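Local coordinates for mandelate racemase/muconate lactonizing enzyme-like protein (Roseovarius sp. TM1035, PDB 3RCY), which binds magnesium and is probably an isomerase or related enzyme of the mandelate racemase/muconate lactonizing branch of the enolase superfamily, its exact substrate being unassigned, at residues 64-69 with 75-80. Sequence-based numbering, arbitrary orientation.
Sequences EGENPE and FRRVYS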
ATOM      1  N   GLU A  64       4.034 -15.895  43.637  1.00 15.99           N
ATOM      2  CA  GLU A  64       4.130 -16.155  45.073  1.00 16.38           C
ATOM      3  C   GLU A  64       5.222 -15.286  45.695  1.00 15.56           C
ATOM      4  O   GLU A  64       6.348 -15.230  45.189  1.00 15.01           O
ATOM      5  CB  GLU A  64       4.394 -17.641  45.343  1.00 17.59           C
ATOM      6  CG  GLU A  64       4.272 -18.051  46.813  1.00 27.66           C
ATOM      7  CD  GLU A  64       4.603 -19.524  47.046  1.00 19.93           C
ATOM      8  OE1 GLU A  64       4.738 -20.289  46.055  1.00 28.47           O
ATOM      9  OE2 GLU A  64       4.735 -19.921  48.225  1.00 28.86           O
ATOM     10  N   GLY A  65       4.868 -14.594  46.774  1.00 15.50           N
ATOM     11  CA  GLY A  65       5.799 -13.700  47.468  1.00 15.96           C
ATOM     12  C   GLY A  65       5.842 -12.284  46.898  1.00 16.32           C
ATOM     13  O   GLY A  65       6.537 -11.421  47.441  1.00 16.65           O
ATOM     14  N   GLU A  66       5.108 -12.040  45.807  1.00 15.72           N
ATOM     15  CA  GLU A  66       5.076 -10.710  45.173  1.00 15.19           C
ATOM     16  C   GLU A  66       3.974  -9.826  45.743  1.00 14.72           C
ATOM     17  O   GLU A  66       2.918 -10.315  46.139  1.00 14.11           O
ATOM     18  CB  GLU A  66       4.881 -10.834  43.651  1.00 15.42           C
ATOM     19  CG  GLU A  66       5.146  -9.559  42.846  1.00 19.00           C
ATOM     20  CD  GLU A  66       6.571  -9.043  43.018  1.00 16.31           C
ATOM     21  OE1 GLU A  66       7.522  -9.818  42.795  1.00 19.59           O
ATOM     22  OE2 GLU A  66       6.740  -7.864  43.394  1.00 19.80           O
ATOM     23  N   ASN A  67       4.236  -8.519  45.772  1.00 14.97           N
ATOM     24  CA  ASN A  67       3.220  -7.507  46.048  1.00 15.95           C
ATOM     25  C   ASN A  67       2.177  -7.514  44.919  1.00 15.17           C
ATOM     26  O   ASN A  67       2.533  -7.360  43.756  1.00 14.59           O
ATOM     27  CB  ASN A  67       3.904  -6.141  46.149  1.00 17.82           C
ATOM     28  CG  ASN A  67       2.972  -5.030  46.618  1.00 23.82           C
ATOM     29  OD1 ASN A  67       1.758  -5.082  46.447  1.00 18.48           O
ATOM     30  ND2 ASN A  67       3.559  -4.003  47.209  1.00 19.62           N
ATOM     31  N   PRO A  68       0.887  -7.712  45.256  1.00 15.10           N
ATOM     32  CA  PRO A  68      -0.149  -7.775  44.220  1.00 14.51           C
ATOM     33  C   PRO A  68      -0.322  -6.479  43.411  1.00 13.76           C
ATOM     34  O   PRO A  68      -0.932  -6.514  42.344  1.00 12.78           O
ATOM     35  CB  PRO A  68      -1.426  -8.100  45.009  1.00 14.68           C
ATOM     36  CG  PRO A  68      -1.119  -7.689  46.422  1.00 16.24           C
ATOM     37  CD  PRO A  68       0.333  -7.977  46.596  1.00 15.45           C
ATOM     38  N   GLU A  69       0.216  -5.359  43.908  1.00 14.09           N
ATOM     39  CA  GLU A  69       0.270  -4.110  43.133  1.00 14.20           C
ATOM     40  C   GLU A  69       1.067  -4.270  41.834  1.00 13.99           C
ATOM     41  O   GLU A  69       0.833  -3.548  40.861  1.00 14.12           O
ATOM     42  CB  GLU A  69       0.918  -2.985  43.952  1.00 14.79           C
ATOM     43  CG  GLU A  69       0.067  -2.424  45.079  1.00 13.40           C
ATOM     44  CD  GLU A  69       0.816  -1.390  45.916  1.00 16.08           C
ATOM     45  OE1 GLU A  69       2.069  -1.381  45.882  1.00 13.98           O
ATOM     46  OE2 GLU A  69       0.149  -0.589  46.612  1.00 13.88           O
ATOM     47  N   PHE A  75       2.843  -9.744  34.868  1.00 11.55           N
ATOM     48  CA  PHE A  75       2.556 -10.047  33.471  1.00 11.31           C
ATOM     49  C   PHE A  75       3.843 -10.303  32.671  1.00 10.87           C
ATOM     50  O   PHE A  75       3.952 -11.333  31.994  1.00 10.94           O
ATOM     51  CB  PHE A  75       1.690  -8.980  32.784  1.00 11.48           C
ATOM     52  CG  PHE A  75       1.446  -9.271  31.319  1.00 14.96           C
ATOM     53  CD1 PHE A  75       0.403 -10.108  30.927  1.00 11.43           C
ATOM     54  CD2 PHE A  75       2.292  -8.743  30.340  1.00 11.49           C
ATOM     55  CE1 PHE A  75       0.197 -10.405  29.571  1.00 14.76           C
ATOM     56  CE2 PHE A  75       2.096  -9.028  28.997  1.00 14.44           C
ATOM     57  CZ  PHE A  75       1.046  -9.856  28.608  1.00 11.59           C
ATOM     58  N   ARG A  76       4.814  -9.398  32.768  1.00 10.49           N
ATOM     59  CA  ARG A  76       6.080  -9.563  32.041  1.00 11.22           C
ATOM     60  C   ARG A  76       6.786 -10.878  32.372  1.00 11.68           C
ATOM     61  O   ARG A  76       7.340 -11.522  31.485  1.00 11.76           O
ATOM     62  CB  ARG A  76       7.049  -8.397  32.283  1.00 11.22           C
ATOM     63  CG  ARG A  76       6.615  -7.011  31.739  1.00 11.35           C
ATOM     64  CD  ARG A  76       6.140  -7.040  30.279  1.00 10.84           C
ATOM     65  NE  ARG A  76       7.122  -7.634  29.367  1.00 10.56           N
ATOM     66  CZ  ARG A  76       6.996  -7.667  28.042  1.00 10.78           C
ATOM     67  NH1 ARG A  76       5.921  -7.129  27.456  1.00 10.20           N
ATOM     68  NH2 ARG A  76       7.945  -8.246  27.302  1.00 10.06           N
ATOM     69  N   ARG A  77       6.793 -11.249  33.651  1.00 11.67           N
ATOM     70  CA  ARG A  77       7.412 -12.494  34.092  1.00 11.83           C
ATOM     71  C   ARG A  77       6.782 -13.707  33.414  1.00 11.32           C
ATOM     72  O   ARG A  77       7.491 -14.547  32.880  1.00 11.25           O
ATOM     73  CB  ARG A  77       7.286 -12.654  35.605  1.00 12.18           C
ATOM     74  CG  ARG A  77       8.221 -11.805  36.422  1.00 13.97           C
ATOM     75  CD  ARG A  77       7.916 -12.018  37.895  1.00 14.10           C
ATOM     76  NE  ARG A  77       8.800 -11.260  38.768  1.00 14.53           N
ATOM     77  CZ  ARG A  77       8.522 -10.952  40.036  1.00 16.01           C
ATOM     78  NH1 ARG A  77       7.367 -11.320  40.585  1.00 14.28           N
ATOM     79  NH2 ARG A  77       9.394 -10.251  40.751  1.00 15.40           N
ATOM     80  N   VAL A  78       5.452 -13.797  33.449  1.00 10.99           N
ATOM     81  CA  VAL A  78       4.754 -14.954  32.881  1.00 11.76           C
ATOM     82  C   VAL A  78       4.845 -14.937  31.351  1.00 11.45           C
ATOM     83  O   VAL A  78       5.119 -15.960  30.729  1.00 11.52           O
ATOM     84  CB  VAL A  78       3.266 -15.034  33.335  1.00 12.16           C
ATOM     85  CG1 VAL A  78       2.598 -16.274  32.767  1.00 15.49           C
ATOM     86  CG2 VAL A  78       3.181 -15.045  34.857  1.00 16.03           C
ATOM     87  N   TYR A  79       4.642 -13.761  30.766  1.00 11.02           N
ATOM     88  CA  TYR A  79       4.733 -13.569  29.318  1.00 10.99           C
ATOM     89  C   TYR A  79       6.092 -13.981  28.758  1.00 11.38           C
ATOM     90  O   TYR A  79       6.169 -14.518  27.644  1.00 11.28           O
ATOM     91  CB  TYR A  79       4.457 -12.103  28.980  1.00 10.49           C
ATOM     92  CG  TYR A  79       4.336 -11.783  27.508  1.00 10.63           C
ATOM     93  CD1 TYR A  79       3.233 -12.209  26.771  1.00 10.67           C
ATOM     94  CD2 TYR A  79       5.299 -11.007  26.866  1.00 10.68           C
ATOM     95  CE1 TYR A  79       3.103 -11.904  25.421  1.00 10.05           C
ATOM     96  CE2 TYR A  79       5.175 -10.685  25.511  1.00 10.35           C
ATOM     97  CZ  TYR A  79       4.068 -11.138  24.805  1.00 10.74           C
ATOM     98  OH  TYR A  79       3.922 -10.821  23.478  1.00 10.05           O
ATOM     99  N   SER A  80       7.147 -13.744  29.544  1.00 11.54           N
ATOM    100  CA  SER A  80       8.522 -14.016  29.134  1.00 11.94           C
ATOM    101  C   SER A  80       9.032 -15.392  29.567  1.00 12.44           C
ATOM    102  O   SER A  80      10.140 -15.807  29.174  1.00 12.14           O
ATOM    103  CB  SER A  80       9.457 -12.943  29.712  1.00 12.21           C
ATOM    104  OG  SER A  80       9.021 -11.638  29.351  1.00 12.31           O
TER
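A single salt bridge, between Glu66 and Arg77, ties the loop that follows helix 48-63 to the side of helix 71-80. The backbones stay well apart, with Glu66 CA 11.5 Å from Arg77 CA, and the two side chains span the gap. On Glu66, CB lies at the edge of the Arg77 guanidinium, in its plane, 4.0 Å from Arg77 NH1, and CG follows at 3.6 Å from the same nitrogen. The first torsion sets CG anti to the backbone N, and a bend at chi2 then folds the carboxylate over toward the arginine. CD comes within 3.4 Å of Arg77 NH1, and Glu66 OE1 beyond it accepts from both terminal nitrogens, Arg77 NH1 at 2.7 Å and Arg77 NH2 at 2.8 Å. This end-on grip converges on one oxygen, so neither hydrogen bond is straight, with N-H...O angles of 141° and 135°. OE1 sits near the guanidinium plane, whereas both donors approach it from the same face of the carboxylate, the two planes being turned 57° apart. The other oxygen, OE2, is held by Asn70 ND2, which should help fix the rotation of the carboxylate. Arg77 reaches Glu66 OE1 on a side chain extended from CG to NE. Its NH1 also donates to His62 O near the end of helix 48-63, while NE pairs with Glu391 of a third subunit, so one guanidinium links loop, helix end and subunit interface. Beside the bridge, Asn67 OD1 accepts from Glu69 N at 3.0 Å, forming an Asx turn just ahead of helix 71-80. The whole is a surface contact between an interhelical loop and the helix after it, in the N-terminal capping domain of the enolase-superfamily fold.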